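Local atomic coordinates of 4-hydroxy-tetrahydrodipicolinate synthase (Methylacidiphilum fumariolicum SolV, PDB entry 6T3T), a protein that probably catalyses the condensation of pyruvate with aspartate semialdehyde to 4-hydroxy-tetrahydrodipicolinate, a step of lysine biosynthesis. Residues E91-G96 and S125-I130; A121-T126 and N155-G160; A190-F195 and A217-Y222. All blocks are in the same frame, centred on the assembly; numbering follows the deposited sequence.

Contact 1: residues E91-G96 and S125-I130; sequences EAEKIG and STSLPI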
# COMPACT_ATOMS: atom_id res chain seq x y z
N GLU A 91 -4.15 -6.77 37.15
CA GLU A 91 -3.64 -5.73 38.02
C GLU A 91 -4.51 -4.48 37.96
O GLU A 91 -4.78 -3.85 38.99
CB GLU A 91 -2.19 -5.41 37.67
CG GLU A 91 -1.27 -6.56 38.00
CD GLU A 91 -1.32 -6.93 39.48
OE1 GLU A 91 -1.30 -6.02 40.33
OE2 GLU A 91 -1.38 -8.15 39.78
N ALA A 92 -4.99 -4.12 36.76
CA ALA A 92 -5.86 -2.96 36.65
C ALA A 92 -7.17 -3.19 37.39
O ALA A 92 -7.73 -2.25 37.98
CB ALA A 92 -6.14 -2.64 35.18
N GLU A 93 -7.71 -4.40 37.29
CA GLU A 93 -8.91 -4.72 38.03
C GLU A 93 -8.68 -4.60 39.54
O GLU A 93 -9.50 -4.02 40.26
CB GLU A 93 -9.39 -6.11 37.64
CG GLU A 93 -10.72 -6.48 38.26
CD GLU A 93 -11.21 -7.84 37.82
OE1 GLU A 93 -10.52 -8.50 37.01
OE2 GLU A 93 -12.30 -8.26 38.25
N LYS A 94 -7.53 -5.06 40.03
CA LYS A 94 -7.27 -4.93 41.47
C LYS A 94 -7.16 -3.47 41.87
O LYS A 94 -7.58 -3.10 42.97
CB LYS A 94 -5.99 -5.67 41.87
CG LYS A 94 -6.15 -7.17 41.91
CD LYS A 94 -4.82 -7.88 42.22
CE LYS A 94 -4.87 -9.34 41.80
NZ LYS A 94 -3.63 -10.13 42.14
N ILE A 95 -6.58 -2.62 41.01
CA ILE A 95 -6.54 -1.18 41.31
C ILE A 95 -7.96 -0.60 41.31
O ILE A 95 -8.26 0.32 42.09
CB ILE A 95 -5.60 -0.46 40.31
CG1 ILE A 95 -4.14 -0.59 40.78
CG2 ILE A 95 -6.00 1.00 40.13
CD1 ILE A 95 -3.12 -0.43 39.67
N GLY A 96 -8.84 -1.12 40.46
CA GLY A 96 -10.25 -0.72 40.49
C GLY A 96 -10.69 0.22 39.39
O GLY A 96 -11.48 1.14 39.63
N SER A 125 -10.71 -13.93 31.50
CA SER A 125 -9.98 -13.84 32.75
C SER A 125 -10.49 -12.73 33.65
O SER A 125 -10.08 -12.67 34.81
CB SER A 125 -8.49 -13.63 32.48
OG SER A 125 -8.28 -12.31 32.02
N THR A 126 -11.38 -11.85 33.15
CA THR A 126 -11.74 -10.66 33.91
C THR A 126 -13.23 -10.39 33.82
O THR A 126 -13.88 -10.73 32.83
CB THR A 126 -10.97 -9.44 33.40
OG1 THR A 126 -11.32 -8.32 34.20
CG2 THR A 126 -11.31 -9.12 31.94
N SER A 127 -13.77 -9.74 34.85
CA SER A 127 -15.13 -9.22 34.79
C SER A 127 -15.19 -7.79 34.27
O SER A 127 -16.30 -7.25 34.09
CB SER A 127 -15.81 -9.28 36.16
OG SER A 127 -15.08 -8.51 37.09
N LEU A 128 -14.05 -7.15 34.05
CA LEU A 128 -14.04 -5.78 33.56
C LEU A 128 -14.62 -5.69 32.14
O LEU A 128 -14.42 -6.60 31.32
CB LEU A 128 -12.62 -5.22 33.57
CG LEU A 128 -12.04 -4.91 34.95
CD1 LEU A 128 -10.62 -4.41 34.80
CD2 LEU A 128 -12.90 -3.89 35.67
N PRO A 129 -15.33 -4.61 31.82
CA PRO A 129 -15.62 -4.33 30.40
C PRO A 129 -14.33 -4.10 29.64
O PRO A 129 -13.36 -3.57 30.19
CB PRO A 129 -16.47 -3.05 30.46
CG PRO A 129 -17.01 -3.02 31.87
CD PRO A 129 -15.91 -3.59 32.71
N ILE A 130 -14.34 -4.45 28.35
CA ILE A 130 -13.15 -4.40 27.50
C ILE A 130 -13.44 -3.58 26.25
O ILE A 130 -14.49 -3.75 25.62
CB ILE A 130 -12.69 -5.81 27.12
CG1 ILE A 130 -11.88 -6.41 28.28
CG2 ILE A 130 -11.88 -5.78 25.83
CD1 ILE A 130 -11.91 -7.89 28.32
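E93, in the last turn of helix 82-95, ties that helix to T126, S127 and L128 in the loop that carries the chain from helix 112-125 into strand 130-134. Its chain leaves the helix with CG anti to the backbone N (chi1 -174°) and continues extended, which brings the carboxylate up to the loop. There the two oxygens are divided between two hydroxyls, one from the buried T126 and one from the exposed S127: T126 OG1 donates to E93 OE1 over 2.9 Å, and S127 OG donates to E93 OE2 over 3.0 Å. Both donors stand above the same face of the carboxylate, that of T126 63° out of its plane and that of S127 44°. Two bonds from one side fix the rotation of the group and would probably help to hold its negative charge.

T126 OG1 has a second task, because it accepts a hydrogen bond from the backbone N of L128 at 3.0 Å. This closes an ST turn, so the hydroxyl that grips the helix also shapes the loop entering the fifth strand of the TIM barrel, at the N-terminal end of the strands and away from the predicted catalytic residues.

Nearer the helix backbone the contact is apolar. The L128 and E93 side chains lie alongside one another, pointing opposite ways; L128 CD1 lies 3.5 Å from E93 CB, and L128 CG is 3.9 Å from E93 CG. L128 also rests on V97 and V100, while T126 leans back on T89 of the same helix 82-95.

Contact 2: residues A121-T126 and N155-G160; sequences AIAAST and NKNIVG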
# COMPACT_ATOMS: atom_id res chain seq x y z
N ALA A 121 -9.33 -15.14 25.54
CA ALA A 121 -8.67 -15.57 26.76
C ALA A 121 -8.60 -14.43 27.78
O ALA A 121 -8.79 -14.66 28.97
CB ALA A 121 -7.27 -16.10 26.45
N ILE A 122 -8.31 -13.20 27.31
CA ILE A 122 -8.25 -12.04 28.21
C ILE A 122 -9.64 -11.71 28.74
O ILE A 122 -9.83 -11.48 29.94
CB ILE A 122 -7.63 -10.82 27.51
CG1 ILE A 122 -6.23 -11.12 26.98
CG2 ILE A 122 -7.61 -9.60 28.50
CD1 ILE A 122 -5.75 -10.14 25.87
N ALA A 123 -10.64 -11.70 27.85
CA ALA A 123 -12.00 -11.43 28.29
C ALA A 123 -12.46 -12.42 29.35
O ALA A 123 -13.08 -12.03 30.35
CB ALA A 123 -12.95 -11.47 27.08
N ALA A 124 -12.16 -13.70 29.16
CA ALA A 124 -12.56 -14.73 30.12
C ALA A 124 -11.86 -14.59 31.47
O ALA A 124 -12.35 -15.11 32.48
CB ALA A 124 -12.27 -16.12 29.55
N SER A 125 -10.71 -13.93 31.50
CA SER A 125 -9.98 -13.84 32.75
C SER A 125 -10.49 -12.73 33.65
O SER A 125 -10.08 -12.67 34.81
CB SER A 125 -8.49 -13.63 32.48
OG SER A 125 -8.28 -12.31 32.02
N THR A 126 -11.38 -11.85 33.15
CA THR A 126 -11.74 -10.66 33.91
C THR A 126 -13.23 -10.39 33.82
O THR A 126 -13.88 -10.73 32.83
CB THR A 126 -10.97 -9.44 33.40
OG1 THR A 126 -11.32 -8.32 34.20
CG2 THR A 126 -11.31 -9.12 31.94
N ASN A 155 -18.04 -13.22 24.11
CA ASN A 155 -17.47 -12.56 25.28
C ASN A 155 -18.34 -11.33 25.54
O ASN A 155 -18.15 -10.29 24.90
CB ASN A 155 -16.02 -12.16 25.05
CG ASN A 155 -15.13 -13.33 24.67
OD1 ASN A 155 -14.71 -14.13 25.52
ND2 ASN A 155 -14.83 -13.44 23.38
N LYS A 156 -19.29 -11.46 26.45
CA LYS A 156 -20.23 -10.40 26.74
C LYS A 156 -19.58 -9.16 27.36
O LYS A 156 -20.20 -8.09 27.37
CB LYS A 156 -21.35 -11.00 27.60
CG LYS A 156 -22.08 -10.07 28.50
CD LYS A 156 -22.52 -10.84 29.73
CE LYS A 156 -21.55 -10.62 30.86
NZ LYS A 156 -22.00 -11.39 32.04
N ASN A 157 -18.37 -9.27 27.92
CA ASN A 157 -17.69 -8.10 28.45
C ASN A 157 -16.84 -7.34 27.41
O ASN A 157 -16.18 -6.34 27.76
CB ASN A 157 -16.81 -8.45 29.66
CG ASN A 157 -15.83 -9.57 29.35
OD1 ASN A 157 -16.10 -10.46 28.55
ND2 ASN A 157 -14.68 -9.51 29.98
N ILE A 158 -16.85 -7.74 26.15
CA ILE A 158 -16.24 -6.93 25.09
C ILE A 158 -17.32 -5.98 24.55
O ILE A 158 -18.18 -6.39 23.77
CB ILE A 158 -15.65 -7.81 23.98
CG1 ILE A 158 -14.58 -8.74 24.59
CG2 ILE A 158 -15.12 -6.93 22.82
CD1 ILE A 158 -13.94 -9.68 23.60
N VAL A 159 -17.23 -4.70 24.91
CA VAL A 159 -18.33 -3.75 24.79
C VAL A 159 -18.09 -2.70 23.72
O VAL A 159 -18.97 -1.86 23.50
CB VAL A 159 -18.62 -3.06 26.14
CG1 VAL A 159 -19.19 -4.05 27.15
CG2 VAL A 159 -17.36 -2.41 26.71
N GLY A 160 -16.93 -2.67 23.08
CA GLY A 160 -16.68 -1.67 22.06
C GLY A 160 -15.29 -1.81 21.50
O GLY A 160 -14.54 -2.72 21.86
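The final turn of helix 112-125 meets a type I beta turn, N155 to I158, that leads into strand 158-163, and the backbones come nearest at A123 and N155, whose CA atoms are 6.3 Å apart. A123 is the centre of the contact. Its CB points at the turn and is met by three side chains: N155 OD1 lies 3.6 Å from A123 CB, N157 OD1 equally close to it, and I158 CG1 touches it at 4.0 Å.

The polar link runs just beside this methyl. A chi1 of 54° sets N157 CG between its own backbone N and carbonyl carbon, and chi2 then settles the turn of the amide, whose ND2 donates to A123 O over 3.0 Å with an N-H...O angle of 149°. The donor is tilted 25° from the carbonyl plane, and T126 N reaches A123 O from the opposite face, so two donors grip this oxygen where the helix runs out. N157 ND2 also comes within 3.2 Å of T126 O, but the angle is too poor for a bond; its other partner is L128 O in the following loop. An alanine in place of N157 would remove both hydrogen bonds of the amide and would probably leave L128 O without this mate and A123 O without one of the two donors described here.

The amide of N155 is tied elsewhere, its ND2 bonding to L151 O and S120 OG. Strand 130-134 lies alongside: A123 and N157 both rest on I130, whose backbone pairs with N157 and V159, and I158 packs against L132 of that strand and L151 and V152 of helix 145-154.

Contact 3: residues A190-F195 and A217-Y222; sequences ALTLPF and ALVRLY
The start of helix 192-197 faces a stretch of helix 212-223, and the backbones approach most closely at L193 and V219, with 7.4 Å between their CA atoms. T192 and L193 carry one side of the contact, L218, V219 and Y222 the other, and all five are buried.

T192 contributes its methyl. CG2 is anti to the backbone N and meets V219 CG2 at 3.9 Å, the two side chains crossing at about a right angle; L218 CD2 lies 4.2 Å from the same T192 CG2. The hydroxyl of T192 is turned to other company, in weak hydrogen bonds with S186 OG and with the carbonyl oxygens of D188 and D189.

One turn further along helix 212-223, Y222 is met by L193. The leucine CG is anti to its backbone N (chi1 175°), and chi2 of 68° places CD1 against the ring. L193 CD1 comes within 3.3 Å of Y222 CD1, a tight apolar contact, and 3.8 Å of Y222 CE1; it approaches the ring obliquely. L193 CB adds a looser touch, 4.4 Å from L218 CD2. The tyrosine also packs on L196 and S197 of helix 192-197 and on P227 of the second subunit, while P194 meets V198 of that subunit.

T192 and V219 both rest on V203 of strand 202-205, which joins the two helices in sequence. This is the alpha-beta-alpha succession of a TIM barrel, with adjacent helices packed on the outside of the eighth strand and the side chain of T192 about 8 Å from that of V204 in this strand, a predicted pyruvate-binding residue.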
# COMPACT_ATOMS: atom_id res chain seq x y z
N ALA A 190 -8.79 13.33 13.63
CA ALA A 190 -9.17 13.90 12.34
C ALA A 190 -10.33 13.17 11.70
O ALA A 190 -11.03 13.76 10.88
CB ALA A 190 -7.96 13.88 11.39
N LEU A 191 -10.59 11.92 12.08
CA LEU A 191 -11.68 11.14 11.50
C LEU A 191 -12.88 11.02 12.42
O LEU A 191 -13.85 10.35 12.05
CB LEU A 191 -11.16 9.74 11.12
CG LEU A 191 -10.06 9.69 10.07
CD1 LEU A 191 -9.60 8.26 9.84
CD2 LEU A 191 -10.57 10.26 8.79
N THR A 192 -12.84 11.64 13.61
CA THR A 192 -13.93 11.51 14.57
C THR A 192 -15.26 11.91 13.94
O THR A 192 -16.23 11.14 13.97
CB THR A 192 -13.66 12.34 15.82
OG1 THR A 192 -12.60 11.77 16.56
CG2 THR A 192 -14.88 12.45 16.73
N LEU A 193 -15.32 13.11 13.33
CA LEU A 193 -16.60 13.55 12.78
C LEU A 193 -17.14 12.63 11.69
O LEU A 193 -18.33 12.29 11.75
CB LEU A 193 -16.49 15.00 12.28
CG LEU A 193 -17.78 15.47 11.59
CD1 LEU A 193 -18.90 15.58 12.59
CD2 LEU A 193 -17.54 16.81 10.91
N PRO A 194 -16.36 12.23 10.68
CA PRO A 194 -16.92 11.28 9.70
C PRO A 194 -17.23 9.92 10.33
O PRO A 194 -18.17 9.25 9.88
CB PRO A 194 -15.85 11.22 8.59
CG PRO A 194 -14.60 11.85 9.15
CD PRO A 194 -15.02 12.72 10.30
N PHE A 195 -16.50 9.51 11.37
CA PHE A 195 -16.82 8.26 12.06
C PHE A 195 -18.20 8.35 12.70
O PHE A 195 -19.00 7.42 12.58
CB PHE A 195 -15.74 7.93 13.10
CG PHE A 195 -14.56 7.10 12.56
CD1 PHE A 195 -14.17 7.19 11.25
CD2 PHE A 195 -13.88 6.22 13.38
CE1 PHE A 195 -13.09 6.45 10.77
CE2 PHE A 195 -12.80 5.47 12.90
CZ PHE A 195 -12.42 5.58 11.60
N ALA A 217 -16.89 18.88 22.98
CA ALA A 217 -18.05 19.55 22.40
C ALA A 217 -18.29 19.07 20.97
O ALA A 217 -19.44 18.90 20.55
CB ALA A 217 -17.86 21.06 22.42
N LEU A 218 -17.22 18.82 20.23
CA LEU A 218 -17.37 18.32 18.87
C LEU A 218 -18.24 17.07 18.84
O LEU A 218 -19.17 16.96 18.03
CB LEU A 218 -16.00 18.07 18.24
CG LEU A 218 -15.89 17.86 16.72
CD1 LEU A 218 -14.50 18.22 16.19
CD2 LEU A 218 -16.16 16.43 16.38
N VAL A 219 -17.96 16.13 19.75
CA VAL A 219 -18.71 14.88 19.76
C VAL A 219 -20.16 15.13 20.19
O VAL A 219 -21.10 14.62 19.58
CB VAL A 219 -18.01 13.84 20.65
CG1 VAL A 219 -18.89 12.59 20.83
CG2 VAL A 219 -16.68 13.46 20.02
N ARG A 220 -20.35 15.91 21.26
CA ARG A 220 -21.69 16.20 21.76
C ARG A 220 -22.54 16.88 20.70
O ARG A 220 -23.70 16.52 20.51
CB ARG A 220 -21.61 17.06 23.03
CG ARG A 220 -21.20 16.31 24.26
CD ARG A 220 -21.39 17.14 25.53
NE ARG A 220 -20.48 18.29 25.61
CZ ARG A 220 -19.17 18.20 25.83
NH1 ARG A 220 -18.60 17.01 25.98
NH2 ARG A 220 -18.42 19.30 25.91
N LEU A 221 -21.97 17.88 19.99
CA LEU A 221 -22.70 18.57 18.93
C LEU A 221 -23.26 17.59 17.91
O LEU A 221 -24.45 17.63 17.58
CB LEU A 221 -21.79 19.59 18.23
CG LEU A 221 -21.58 20.86 19.07
CD1 LEU A 221 -20.34 21.64 18.62
CD2 LEU A 221 -22.83 21.73 19.06
N TYR A 222 -22.45 16.64 17.46
CA TYR A 222 -22.98 15.70 16.48
C TYR A 222 -24.03 14.80 17.11
O TYR A 222 -25.10 14.58 16.52
CB TYR A 222 -21.85 14.88 15.83
CG TYR A 222 -22.29 14.40 14.46
CD1 TYR A 222 -22.14 15.22 13.34
CD2 TYR A 222 -22.94 13.19 14.31
CE1 TYR A 222 -22.59 14.82 12.11
CE2 TYR A 222 -23.39 12.77 13.06
CZ TYR A 222 -23.22 13.60 11.97
OH TYR A 222 -23.67 13.21 10.72

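Contacts 1 and 2 are neighbours, 10 Å apart between centres, and share S125 and T126: helix 112-125 and the loop after it are tied on one flank to helix 82-95 and on another to the turn before strand 158-163. P129 of contact 1 also packs on V159 of contact 2. Contact 3 lies on the opposite side of the chain's centre from contact 1, with 29 Å between those centres. Chemistry follows place. Contact 1, partly buried, relies on a carboxylate and hydroxyls; contact 2, with most of its touching residues buried, combines one hydrogen bond from a side-chain amide with methyl packing; contact 3 is wholly buried and apolar, beside another subunit.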